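Local coordinates for protease (Penicillium cyclopium, PDB 5Z6O), which hydrolyses peptide bonds as a subtilisin-type serine protease of the proteinase K kind, probably cleaving proteins such as casein, gelatin and collagen, at residues Val157-Ala162 with Pro179-Ile184; Lys130-Met135 with Ala237-Met242; Val203-Pro208 with Arg255-Ala260. All coordinates share one frame; numbering follows the deposited sequence.

Interaction 1 of 3, residues Val157-Ala162 with Pro179-Ile184; sequences VFLSVA and PNVCTI. With CA (calcium ion), chain B.
Three backbone hydrogen bonds pair strand 157-162 in parallel with the strand that begins at Cys182. Cys182 N donates to Leu159 O at 2.9 Å. Cys182 O in turn accepts from Val161 N, which is tilted 22° from the carbonyl plane. Ile184 N then closes the ladder on Val161 O, also at 2.9 Å. The CA-H groups of Ser160 and Thr183 add contacts to the carbonyl oxygens of Cys182 and Val161.

Apolar contacts lie on both faces of the sheet. On one, Leu159 and Val181 run side by side and point the same way, with Leu159 CD2 3.7 Å from Val181 CG1. On the same face Val161 CG2 packs against Val181 CB, 4.0 Å away. On the opposite face Phe158 has CG anti to its backbone N (chi1 165°). Its CZ meets Cys182 CB at 3.7 Å, and Cys182 SG lies 5.1 Å from the ring centroid, an oblique sulfur-aromatic contact. An alanine at Phe158 would probably leave a gap beside Cys182, whose disulfide to Cys253 would lose its aromatic neighbour.

Val181 O turns from the ladder to bind the calcium ion at 2.6 Å. Water 3, another calcium ligand, donates to Thr183 OG1, which also bonds Ala176 O. Ala162 touches the bound phenylmethanesulfonic acid. These are neighbouring strands of the central parallel sheet of the subtilisin fold, joining the calcium site to the active-site end.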
ATOM      1  N   VAL A 157       9.052   2.173  10.958  1.00 11.95           N
ATOM      2  CA  VAL A 157       7.826   1.801  10.247  1.00 10.38           C
ATOM      3  C   VAL A 157       8.065   1.981   8.741  1.00 12.33           C
ATOM      4  O   VAL A 157       8.413   3.078   8.298  1.00 12.38           O
ATOM      5  CB  VAL A 157       6.620   2.637  10.710  1.00  9.21           C
ATOM      6  CG1 VAL A 157       5.335   2.220   9.964  1.00 13.22           C
ATOM      7  CG2 VAL A 157       6.356   2.475  12.212  1.00 12.77           C
ATOM      8  N   PHE A 158       7.883   0.904   7.963  1.00  9.31           N
ATOM      9  CA  PHE A 158       8.045   0.978   6.514  1.00 10.04           C
ATOM     10  C   PHE A 158       6.891   1.798   5.961  1.00  9.19           C
ATOM     11  O   PHE A 158       5.762   1.681   6.438  1.00 11.41           O
ATOM     12  CB  PHE A 158       8.046  -0.431   5.917  1.00  6.91           C
ATOM     13  CG  PHE A 158       7.859  -0.470   4.407  1.00  8.03           C
ATOM     14  CD1 PHE A 158       8.935  -0.391   3.545  1.00 11.94           C
ATOM     15  CD2 PHE A 158       6.586  -0.586   3.870  1.00  7.26           C
ATOM     16  CE1 PHE A 158       8.745  -0.442   2.163  1.00 12.29           C
ATOM     17  CE2 PHE A 158       6.381  -0.652   2.507  1.00  9.03           C
ATOM     18  CZ  PHE A 158       7.457  -0.587   1.650  1.00  9.42           C
ATOM     19  N   LEU A 159       7.167   2.647   4.962  1.00  8.40           N
ATOM     20  CA  LEU A 159       6.123   3.555   4.509  1.00  8.12           C
ATOM     21  C   LEU A 159       6.012   3.473   2.994  1.00  6.53           C
ATOM     22  O   LEU A 159       6.945   3.851   2.276  1.00 10.85           O
ATOM     23  CB  LEU A 159       6.405   4.987   4.995  1.00  8.48           C
ATOM     24  CG  LEU A 159       5.417   6.072   4.531  1.00 11.71           C
ATOM     25  CD1 LEU A 159       3.951   5.670   4.761  1.00  9.70           C
ATOM     26  CD2 LEU A 159       5.755   7.361   5.270  1.00 13.51           C
ATOM     27  N   SER A 160       4.908   2.926   2.495  0.62  7.14           N
ATOM     28  CA  SER A 160       4.631   2.937   1.063  0.62  6.13           C
ATOM     29  C   SER A 160       3.685   4.088   0.740  0.62  9.00           C
ATOM     30  O   SER A 160       2.672   4.274   1.417  0.62  9.17           O
ATOM     31  CB  SER A 160       4.030   1.600   0.615  0.62  5.91           C
ATOM     32  OG  SER A 160       2.857   1.318   1.329  0.62  7.53           O
ATOM     33  N   VAL A 161       4.015   4.851  -0.303  1.00  7.17           N
ATOM     34  CA  VAL A 161       3.305   6.074  -0.669  1.00  7.59           C
ATOM     35  C   VAL A 161       2.905   6.041  -2.133  1.00 10.57           C
ATOM     36  O   VAL A 161       3.740   5.740  -2.994  1.00  8.76           O
ATOM     37  CB  VAL A 161       4.212   7.302  -0.399  1.00 12.26           C
ATOM     38  CG1 VAL A 161       3.527   8.559  -0.797  1.00 20.54           C
ATOM     39  CG2 VAL A 161       4.576   7.383   1.096  1.00 13.82           C
ATOM     40  N   ALA A 162       1.658   6.427  -2.418  1.00  9.24           N
ATOM     41  CA  ALA A 162       1.224   6.591  -3.800  1.00  9.24           C
ATOM     42  C   ALA A 162       2.001   7.720  -4.465  1.00 11.46           C
ATOM     43  O   ALA A 162       2.214   8.791  -3.880  1.00 13.70           O
ATOM     44  CB  ALA A 162      -0.270   6.890  -3.853  1.00 11.26           C
ATOM     45  N   PRO A 179      12.213  11.763   1.988  1.00 23.81           N
ATOM     46  CA  PRO A 179      13.379  10.876   2.119  1.00 18.73           C
ATOM     47  C   PRO A 179      12.977   9.500   2.637  1.00 20.65           C
ATOM     48  O   PRO A 179      12.240   9.384   3.620  1.00 22.18           O
ATOM     49  CB  PRO A 179      14.275  11.607   3.129  1.00 27.99           C
ATOM     50  CG  PRO A 179      13.736  13.025   3.206  1.00 25.48           C
ATOM     51  CD  PRO A 179      12.288  12.918   2.914  1.00 23.73           C
ATOM     52  N   ASN A 180      13.465   8.458   1.961  1.00 14.83           N
ATOM     53  CA  ASN A 180      13.427   7.077   2.439  1.00 16.09           C
ATOM     54  C   ASN A 180      12.066   6.409   2.417  1.00 13.14           C
ATOM     55  O   ASN A 180      11.949   5.314   3.006  1.00 12.90           O
ATOM     56  CB  ASN A 180      13.955   6.982   3.877  1.00 24.71           C
ATOM     57  CG  ASN A 180      15.347   7.548   3.996  1.00 29.58           C
ATOM     58  OD1 ASN A 180      16.239   7.167   3.229  1.00 35.53           O
ATOM     59  ND2 ASN A 180      15.534   8.487   4.917  1.00 33.47           N
ATOM     60  N   VAL A 181      11.043   7.009   1.807  1.00 14.04           N
ATOM     61  CA  VAL A 181       9.758   6.326   1.654  1.00  5.37           C
ATOM     62  C   VAL A 181       9.833   5.473   0.415  1.00  7.36           C
ATOM     63  O   VAL A 181      10.765   5.606  -0.379  1.00 10.57           O
ATOM     64  CB  VAL A 181       8.575   7.313   1.562  1.00 10.95           C
ATOM     65  CG1 VAL A 181       8.445   8.120   2.843  1.00 13.17           C
ATOM     66  CG2 VAL A 181       8.724   8.224   0.360  1.00 13.34           C
ATOM     67  N   CYS A 182       8.867   4.561   0.254  1.00  8.26           N
ATOM     68  CA  CYS A 182       8.847   3.671  -0.897  1.00  8.82           C
ATOM     69  C   CYS A 182       7.719   4.205  -1.778  1.00  9.40           C
ATOM     70  O   CYS A 182       6.543   4.089  -1.427  1.00  9.41           O
ATOM     71  CB  CYS A 182       8.623   2.227  -0.439  1.00  7.24           C
ATOM     72  SG  CYS A 182       9.380   0.982  -1.521  1.00  9.99           S
ATOM     73  N   THR A 183       8.079   4.894  -2.857  1.00  7.88           N
ATOM     74  CA  THR A 183       7.111   5.634  -3.666  1.00  6.42           C
ATOM     75  C   THR A 183       6.711   4.803  -4.884  1.00  6.94           C
ATOM     76  O   THR A 183       7.586   4.372  -5.654  1.00  8.71           O
ATOM     77  CB  THR A 183       7.737   6.949  -4.124  1.00  9.03           C
ATOM     78  OG1 THR A 183       8.075   7.733  -2.973  1.00 10.54           O
ATOM     79  CG2 THR A 183       6.793   7.728  -4.996  1.00  9.28           C
ATOM     80  N   ILE A 184       5.395   4.621  -5.088  1.00  6.68           N
ATOM     81  CA  ILE A 184       4.892   3.545  -5.950  1.00  4.46           C
ATOM     82  C   ILE A 184       4.094   4.147  -7.106  1.00  8.82           C
ATOM     83  O   ILE A 184       3.126   4.881  -6.886  1.00  8.76           O
ATOM     84  CB  ILE A 184       4.012   2.550  -5.167  1.00  7.04           C
ATOM     85  CG1 ILE A 184       4.666   2.120  -3.845  1.00  8.40           C
ATOM     86  CG2 ILE A 184       3.689   1.342  -6.031  1.00  7.39           C
ATOM     87  CD1 ILE A 184       6.106   1.595  -4.055  1.00  7.55           C
TER
HETATM   88 CA    CA B 301      12.558   5.813  -2.213  1.00 25.39          CA
HETATM   89  O   HOH W   1       9.947   2.958   3.793  1.00 18.36           O
HETATM   90  O   HOH W   2      13.426   7.888  -0.827  1.00 35.91           O
HETATM   91  O   HOH W   3      11.115   7.545  -2.674  1.00 18.40           O
HETATM   92  O   HOH W   4      13.478   4.329  -0.619  1.00 22.84           O
HETATM   93  O   HOH W   5      13.122   6.785  -4.167  1.00 20.49           O
HETATM   94  O   HOH W   6      14.892   5.857  -2.819  1.00 30.88           O

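Interaction 2 of 3, residues Lys130-Met135 with Ala237-Met242; sequences KSVMNM and AAAYLM
In the alpha/beta core of the subtilisin fold, Val132 of the central parallel sheet packs against Ala238, Ala239 and Met242 of helix 227-245. Strand 131-135 and the helix segment 237-242 run nearly antiparallel (173°), their axes 8.6 Å apart at closest approach.

Val132 points toward the helix and touches it through one methyl group, CG2. CG1 is anti to the backbone N (chi1 168°), which leaves CG2 anti to the carbonyl carbon and facing the helix. Ala238 CB lies 4.2 Å from Val132 CG2. Ala239 CB is at a similar distance from that methyl. The small alanines let the helix backbone come near the strand, and Ala239 N is 4.1 Å from Val132 CG2.

Met242 supplies the long side chain. Beyond CG it is extended, and it crosses Val132 obliquely. Met242 SD is 3.9 Å from Val132 CG2, and Met242 CE is equally near that methyl. The same sulfur lies 3.9 Å from Lys130 CA. Met242 CE also comes within 3.8 Å of Ser131 O. The side-chain contacts are apolar; the polar atoms touched are the backbone Ser131 O and Ala239 N.

Strand 131-135 is hydrogen-bonded through its backbone to strands 37-42 and 157-162. Helix 108-124 packs on its other face, against Ser131, Met133 and Met135. Helix 249-259 flanks helix 227-245, with Ile256 against Ala238 and Thr249 against Met242.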
ATOM      1  N   LYS A 130       9.069  -3.929  12.441  1.00 16.63           N
ATOM      2  CA  LYS A 130       8.221  -4.911  11.773  1.00 18.24           C
ATOM      3  C   LYS A 130       6.796  -4.388  11.689  1.00 10.07           C
ATOM      4  O   LYS A 130       5.815  -5.057  12.018  1.00 16.08           O
ATOM      5  CB  LYS A 130       8.324  -6.268  12.466  1.00 26.67           C
ATOM      6  CG  LYS A 130       8.325  -6.245  13.965  1.00 35.88           C
ATOM      7  CD  LYS A 130       8.556  -7.681  14.479  1.00 50.34           C
ATOM      8  CE  LYS A 130       7.857  -7.953  15.807  1.00 61.08           C
ATOM      9  NZ  LYS A 130       8.619  -7.422  16.973  1.00 62.51           N
ATOM     10  N   SER A 131       6.662  -3.149  11.211  1.00 12.61           N
ATOM     11  CA  SER A 131       5.387  -2.450  11.068  0.51 11.54           C
ATOM     12  C   SER A 131       5.370  -1.826   9.684  1.00  7.07           C
ATOM     13  O   SER A 131       6.434  -1.469   9.167  1.00  8.00           O
ATOM     14  CB  SER A 131       5.179  -1.286  12.078  0.51 13.81           C
ATOM     15  OG  SER A 131       5.107  -1.698  13.418  0.51 17.55           O
ATOM     16  N   VAL A 132       4.154  -1.615   9.133  1.00  7.87           N
ATOM     17  CA  VAL A 132       3.992  -1.088   7.778  1.00  7.08           C
ATOM     18  C   VAL A 132       2.948   0.012   7.816  1.00  7.48           C
ATOM     19  O   VAL A 132       1.954  -0.086   8.545  1.00  9.75           O
ATOM     20  CB  VAL A 132       3.573  -2.228   6.806  1.00  7.89           C
ATOM     21  CG1 VAL A 132       3.113  -1.659   5.455  1.00  9.58           C
ATOM     22  CG2 VAL A 132       4.733  -3.195   6.646  1.00 10.31           C
ATOM     23  N   MET A 133       3.201   1.090   7.086  1.00  7.75           N
ATOM     24  CA  MET A 133       2.218   2.144   6.949  1.00  7.08           C
ATOM     25  C   MET A 133       1.949   2.363   5.478  1.00  8.90           C
ATOM     26  O   MET A 133       2.887   2.468   4.687  1.00  9.77           O
ATOM     27  CB  MET A 133       2.718   3.441   7.602  1.00  6.73           C
ATOM     28  CG  MET A 133       1.723   4.591   7.462  1.00 10.17           C
ATOM     29  SD  MET A 133       2.289   6.154   8.200  1.00 11.29           S
ATOM     30  CE  MET A 133       2.155   5.790   9.942  1.00 12.30           C
ATOM     31  N   ASN A 134       0.677   2.457   5.117  1.00  9.58           N
ATOM     32  CA  ASN A 134       0.309   2.740   3.736  1.00  5.85           C
ATOM     33  C   ASN A 134      -0.322   4.128   3.649  1.00 10.78           C
ATOM     34  O   ASN A 134      -1.291   4.424   4.361  1.00  9.43           O
ATOM     35  CB  ASN A 134      -0.664   1.710   3.190  1.00  7.04           C
ATOM     36  CG  ASN A 134      -0.942   1.947   1.708  1.00 10.04           C
ATOM     37  OD1 ASN A 134      -0.089   1.668   0.850  1.00 11.87           O
ATOM     38  ND2 ASN A 134      -2.101   2.496   1.403  1.00  8.55           N
ATOM     39  N   MET A 135       0.157   4.949   2.709  1.00  9.61           N
ATOM     40  CA  MET A 135      -0.386   6.305   2.530  1.00  6.44           C
ATOM     41  C   MET A 135      -0.795   6.445   1.074  1.00  9.34           C
ATOM     42  O   MET A 135       0.042   6.728   0.228  1.00 10.57           O
ATOM     43  CB  MET A 135       0.605   7.407   2.910  1.00 13.29           C
ATOM     44  CG  MET A 135       0.709   7.531   4.432  1.00 14.48           C
ATOM     45  SD  MET A 135       1.665   9.045   4.913  1.00 20.91           S
ATOM     46  CE  MET A 135       0.629  10.371   4.344  1.00 19.04           C
ATOM     47  N   ALA A 237       3.084  -6.513   0.265  1.00  4.77           N
ATOM     48  CA  ALA A 237       4.287  -7.290  -0.020  1.00  7.48           C
ATOM     49  C   ALA A 237       5.355  -7.074   1.049  1.00 10.93           C
ATOM     50  O   ALA A 237       6.109  -8.000   1.378  1.00  9.79           O
ATOM     51  CB  ALA A 237       4.840  -6.924  -1.412  1.00  7.32           C
ATOM     52  N   ALA A 238       5.475  -5.850   1.581  1.00  7.64           N
ATOM     53  CA  ALA A 238       6.438  -5.638   2.648  1.00  6.87           C
ATOM     54  C   ALA A 238       6.076  -6.452   3.868  1.00 12.63           C
ATOM     55  O   ALA A 238       6.946  -7.067   4.485  1.00  9.39           O
ATOM     56  CB  ALA A 238       6.525  -4.154   3.018  1.00  8.40           C
ATOM     57  N   ALA A 239       4.790  -6.468   4.239  1.00  7.26           N
ATOM     58  CA  ALA A 239       4.403  -7.258   5.411  1.00  6.58           C
ATOM     59  C   ALA A 239       4.691  -8.738   5.174  1.00  9.73           C
ATOM     60  O   ALA A 239       5.224  -9.438   6.046  1.00  9.84           O
ATOM     61  CB  ALA A 239       2.916  -7.008   5.729  1.00  6.37           C
ATOM     62  N   TYR A 240       4.380  -9.217   3.968  1.00  8.94           N
ATOM     63  CA  TYR A 240       4.690 -10.582   3.567  1.00  7.44           C
ATOM     64  C   TYR A 240       6.182 -10.897   3.720  1.00  9.58           C
ATOM     65  O   TYR A 240       6.564 -11.934   4.284  1.00 11.31           O
ATOM     66  CB  TYR A 240       4.230 -10.734   2.132  1.00  8.12           C
ATOM     67  CG  TYR A 240       4.580 -12.029   1.481  1.00  7.89           C
ATOM     68  CD1 TYR A 240       3.864 -13.188   1.772  1.00 11.71           C
ATOM     69  CD2 TYR A 240       5.617 -12.094   0.581  1.00  7.85           C
ATOM     70  CE1 TYR A 240       4.196 -14.399   1.163  1.00 11.91           C
ATOM     71  CE2 TYR A 240       5.940 -13.303  -0.084  1.00  8.27           C
ATOM     72  CZ  TYR A 240       5.234 -14.428   0.237  1.00 11.94           C
ATOM     73  OH  TYR A 240       5.576 -15.581  -0.404  1.00 10.42           O
ATOM     74  N   LEU A 241       7.055 -10.014   3.209  1.00  7.27           N
ATOM     75  CA  LEU A 241       8.480 -10.320   3.250  1.00  7.91           C
ATOM     76  C   LEU A 241       9.021 -10.218   4.666  1.00 12.03           C
ATOM     77  O   LEU A 241       9.955 -10.948   5.023  1.00 10.42           O
ATOM     78  CB  LEU A 241       9.254  -9.377   2.319  1.00  9.47           C
ATOM     79  CG  LEU A 241       8.977  -9.656   0.841  1.00 10.88           C
ATOM     80  CD1 LEU A 241       9.629  -8.579  -0.043  1.00 13.83           C
ATOM     81  CD2 LEU A 241       9.525 -11.027   0.475  1.00 14.24           C
ATOM     82  N   MET A 242       8.474  -9.311   5.477  1.00  9.30           N
ATOM     83  CA  MET A 242       8.890  -9.234   6.871  1.00 10.46           C
ATOM     84  C   MET A 242       8.605 -10.535   7.593  1.00 15.98           C
ATOM     85  O   MET A 242       9.451 -11.032   8.342  1.00 14.10           O
ATOM     86  CB  MET A 242       8.170  -8.085   7.598  1.00 12.04           C
ATOM     87  CG  MET A 242       8.691  -6.725   7.186  1.00 13.71           C
ATOM     88  SD  MET A 242       7.617  -5.433   7.941  1.00 14.85           S
ATOM     89  CE  MET A 242       8.487  -4.011   7.295  1.00 14.81           C
TER

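Interaction 3 of 3, residues Val203-Pro208 with Arg255-Ala260; sequences VDLYAP and RIVQDA. With CA (calcium ion), chain B.
Leu205 reaches across to helix 249-259 and meets Ile256 and Val257 with its two methyl groups. Leu205 CD1 is 3.6 Å from Ile256 CG2, and the two side chains cross at about a right angle. Leu205 CD2 also lies near this methyl, so Ile256 CG2 is met by both ends of the leucine fork. Ala260 CB is more distant, 4.5 Å from Leu205 CD1.

Val257 approaches with CG2, the branch anti to its carbonyl carbon. Val257 CG2 lies 4.0 Å from Leu205 CD2. It is also 3.7 Å from Asp204 O and 4.1 Å from Asp204 CB. One valine methyl thus touches two successive residues.

The contact sets strand 205-208, an outermost strand of the parallel sheet of the subtilisin fold, against the last turn of a helix. Ala260 is the first residue to leave the helical conformation. Lys274 NZ bonds to Val257 O and Ala260 O at this helix end.

Asp204 carries its carboxylate to the calcium ion, with CG anti to the carbonyl carbon (chi1 -68°). It binds through both oxygens, Asp204 OD1 at 2.6 Å and Asp204 OD2 at 2.4 Å. Five waters and Val181 O fill the other calcium positions. Thr183 N also donates a hydrogen bond to Asp204 OD2.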
ATOM      1  N   VAL A 203      10.443   7.619  -7.985  1.00 10.02           N
ATOM      2  CA  VAL A 203       9.642   6.397  -7.966  1.00  9.37           C
ATOM      3  C   VAL A 203      10.551   5.196  -7.734  1.00 13.03           C
ATOM      4  O   VAL A 203      11.539   4.992  -8.448  1.00 11.38           O
ATOM      5  CB  VAL A 203       8.844   6.267  -9.271  1.00 15.30           C
ATOM      6  CG1 VAL A 203       8.209   4.868  -9.392  1.00 12.20           C
ATOM      7  CG2 VAL A 203       7.756   7.314  -9.303  1.00 14.13           C
ATOM      8  N   ASP A 204      10.207   4.372  -6.746  1.00  7.48           N
ATOM      9  CA  ASP A 204      11.015   3.201  -6.446  1.00  4.99           C
ATOM     10  C   ASP A 204      10.617   2.007  -7.311  1.00  8.03           C
ATOM     11  O   ASP A 204      11.484   1.212  -7.718  1.00  9.54           O
ATOM     12  CB  ASP A 204      10.876   2.845  -4.956  1.00 10.16           C
ATOM     13  CG  ASP A 204      11.510   3.908  -4.063  1.00 14.75           C
ATOM     14  OD1 ASP A 204      12.756   3.983  -4.074  1.00 16.15           O
ATOM     15  OD2 ASP A 204      10.792   4.721  -3.448  1.00 10.91           O
ATOM     16  N   LEU A 205       9.319   1.843  -7.582  1.00  7.92           N
ATOM     17  CA  LEU A 205       8.867   0.754  -8.464  1.00 10.48           C
ATOM     18  C   LEU A 205       7.395   0.960  -8.820  1.00  8.02           C
ATOM     19  O   LEU A 205       6.718   1.840  -8.285  1.00 10.67           O
ATOM     20  CB  LEU A 205       9.074  -0.632  -7.837  1.00 10.18           C
ATOM     21  CG  LEU A 205       8.216  -0.961  -6.635  1.00 10.24           C
ATOM     22  CD1 LEU A 205       8.010  -2.498  -6.561  1.00 12.16           C
ATOM     23  CD2 LEU A 205       8.901  -0.530  -5.328  1.00 11.83           C
ATOM     24  N   TYR A 206       6.920   0.125  -9.737  1.00  9.20           N
ATOM     25  CA  TYR A 206       5.525   0.033 -10.165  1.00  8.91           C
ATOM     26  C   TYR A 206       4.826  -1.089  -9.420  1.00  6.26           C
ATOM     27  O   TYR A 206       5.443  -2.097  -9.064  1.00  7.30           O
ATOM     28  CB  TYR A 206       5.399  -0.276 -11.681  1.00  4.46           C
ATOM     29  CG  TYR A 206       5.597   0.946 -12.570  1.00  6.80           C
ATOM     30  CD1 TYR A 206       6.891   1.440 -12.860  1.00  7.37           C
ATOM     31  CD2 TYR A 206       4.483   1.620 -13.100  1.00  9.22           C
ATOM     32  CE1 TYR A 206       7.051   2.598 -13.662  1.00 12.23           C
ATOM     33  CE2 TYR A 206       4.629   2.759 -13.907  1.00  9.31           C
ATOM     34  CZ  TYR A 206       5.900   3.229 -14.184  1.00 14.26           C
ATOM     35  OH  TYR A 206       5.978   4.343 -14.988  1.00 12.53           O
ATOM     36  N   ALA A 207       3.508  -0.933  -9.268  1.00  6.79           N
ATOM     37  CA  ALA A 207       2.660  -2.024  -8.816  1.00 11.02           C
ATOM     38  C   ALA A 207       1.324  -1.855  -9.496  1.00  7.19           C
ATOM     39  O   ALA A 207       1.007  -0.752  -9.963  1.00  5.60           O
ATOM     40  CB  ALA A 207       2.495  -2.012  -7.286  1.00  8.19           C
ATOM     41  N   PRO A 208       0.505  -2.906  -9.543  1.00  6.11           N
ATOM     42  CA  PRO A 208      -0.769  -2.835 -10.272  1.00  4.85           C
ATOM     43  C   PRO A 208      -1.644  -1.723  -9.731  1.00  8.20           C
ATOM     44  O   PRO A 208      -1.874  -1.628  -8.521  1.00  8.04           O
ATOM     45  CB  PRO A 208      -1.394  -4.212 -10.018  1.00  8.46           C
ATOM     46  CG  PRO A 208      -0.205  -5.121  -9.954  1.00  9.98           C
ATOM     47  CD  PRO A 208       0.843  -4.299  -9.174  1.00  9.27           C
ATOM     48  N   ARG A 255      14.762  -4.257  -0.553  1.00 10.52           N
ATOM     49  CA  ARG A 255      14.579  -5.675  -0.854  1.00 11.52           C
ATOM     50  C   ARG A 255      13.483  -5.887  -1.907  1.00  8.36           C
ATOM     51  O   ARG A 255      13.626  -6.721  -2.812  1.00  9.70           O
ATOM     52  CB  ARG A 255      14.240  -6.420   0.432  1.00 12.01           C
ATOM     53  CG  ARG A 255      13.912  -7.904   0.239  1.00 11.43           C
ATOM     54  CD  ARG A 255      15.085  -8.672  -0.363  1.00 20.22           C
ATOM     55  NE  ARG A 255      14.734 -10.082  -0.405  1.00 15.76           N
ATOM     56  CZ  ARG A 255      15.279 -10.959  -1.227  1.00 18.57           C
ATOM     57  NH1 ARG A 255      14.871 -12.223  -1.198  1.00 23.53           N
ATOM     58  NH2 ARG A 255      16.217 -10.561  -2.082  1.00 21.64           N
ATOM     59  N   ILE A 256      12.384  -5.139  -1.804  1.00 12.07           N
ATOM     60  CA  ILE A 256      11.342  -5.205  -2.831  1.00 10.66           C
ATOM     61  C   ILE A 256      11.888  -4.758  -4.181  1.00  9.80           C
ATOM     62  O   ILE A 256      11.599  -5.372  -5.214  1.00 11.18           O
ATOM     63  CB  ILE A 256      10.130  -4.369  -2.396  1.00  8.50           C
ATOM     64  CG1 ILE A 256       9.411  -5.103  -1.279  1.00 12.15           C
ATOM     65  CG2 ILE A 256       9.197  -4.046  -3.576  1.00 12.63           C
ATOM     66  CD1 ILE A 256       8.501  -4.169  -0.468  1.00 12.97           C
ATOM     67  N   VAL A 257      12.720  -3.721  -4.201  1.00 10.14           N
ATOM     68  CA  VAL A 257      13.251  -3.273  -5.484  1.00 12.71           C
ATOM     69  C   VAL A 257      14.191  -4.329  -6.075  1.00 10.70           C
ATOM     70  O   VAL A 257      14.203  -4.567  -7.295  1.00 13.23           O
ATOM     71  CB  VAL A 257      13.941  -1.895  -5.336  1.00 11.46           C
ATOM     72  CG1 VAL A 257      14.758  -1.585  -6.582  1.00 15.07           C
ATOM     73  CG2 VAL A 257      12.899  -0.776  -4.989  1.00 11.28           C
ATOM     74  N   GLN A 258      14.954  -5.013  -5.210  1.00 11.60           N
ATOM     75  CA  GLN A 258      15.872  -6.061  -5.650  1.00 15.54           C
ATOM     76  C   GLN A 258      15.114  -7.245  -6.249  1.00 18.27           C
ATOM     77  O   GLN A 258      15.553  -7.834  -7.243  1.00 16.22           O
ATOM     78  CB  GLN A 258      16.730  -6.516  -4.457  1.00 16.91           C
ATOM     79  CG  GLN A 258      17.685  -7.623  -4.766  1.00 32.64           C
ATOM     80  CD  GLN A 258      18.506  -8.036  -3.554  1.00 50.37           C
ATOM     81  OE1 GLN A 258      17.982  -8.183  -2.444  1.00 36.63           O
ATOM     82  NE2 GLN A 258      19.810  -8.228  -3.766  1.00 48.70           N
ATOM     83  N   ASP A 259      13.988  -7.623  -5.636  1.00 10.93           N
ATOM     84  CA  ASP A 259      13.153  -8.731  -6.141  1.00  9.80           C
ATOM     85  C   ASP A 259      12.399  -8.367  -7.418  1.00 13.97           C
ATOM     86  O   ASP A 259      11.983  -9.258  -8.168  1.00 11.51           O
ATOM     87  CB  ASP A 259      12.093  -9.094  -5.096  1.00 12.52           C
ATOM     88  CG  ASP A 259      12.474 -10.228  -4.182  1.00 24.96           C
ATOM     89  OD1 ASP A 259      13.271 -11.136  -4.545  1.00 29.42           O
ATOM     90  OD2 ASP A 259      11.855 -10.251  -3.081  1.00 29.10           O
ATOM     91  N   ALA A 260      12.122  -7.089  -7.635  1.00 10.56           N
ATOM     92  CA  ALA A 260      11.234  -6.666  -8.736  1.00  8.40           C
ATOM     93  C   ALA A 260      11.841  -6.991 -10.104  1.00 17.09           C
ATOM     94  O   ALA A 260      13.055  -7.007 -10.276  1.00 17.64           O
ATOM     95  CB  ALA A 260      10.975  -5.142  -8.632  1.00  7.78           C
TER
HETATM   96 CA    CA B 301      12.558   5.813  -2.213  1.00 25.39          CA
HETATM   97  O   HOH W   4      13.478   4.329  -0.619  1.00 22.84           O
HETATM   98  O   HOH W   5      13.122   6.785  -4.167  1.00 20.49           O
HETATM   99  O   HOH W   2      13.426   7.888  -0.827  1.00 35.91           O
HETATM  100  O   HOH W   3      11.115   7.545  -2.674  1.00 18.40           O
HETATM  101  O   HOH W   6      14.892   5.857  -2.819  1.00 30.88           O

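All three contacts are buried and share one parallel sheet. Interaction 1 joins two strands of the sheet, so backbone hydrogen bonds dominate. Interactions 2 and 3 lay helices on strands and rest on apolar contacts. Interaction 2 lies nearest the chain centre and is mostly core packing, with exposed Lys130 at its margin. Interaction 3 lies farther out, on an outermost strand, with partly exposed Asp204 and Val257. Interactions 1 and 3 share the calcium ion and its waters, and Ile184 CD1 packs on Leu205 CD2 between them. Strands 131-135 and 157-162 are neighbours, and Phe158 packs on Ala238. Leu241 and Ile256 join the helices of interactions 2 and 3.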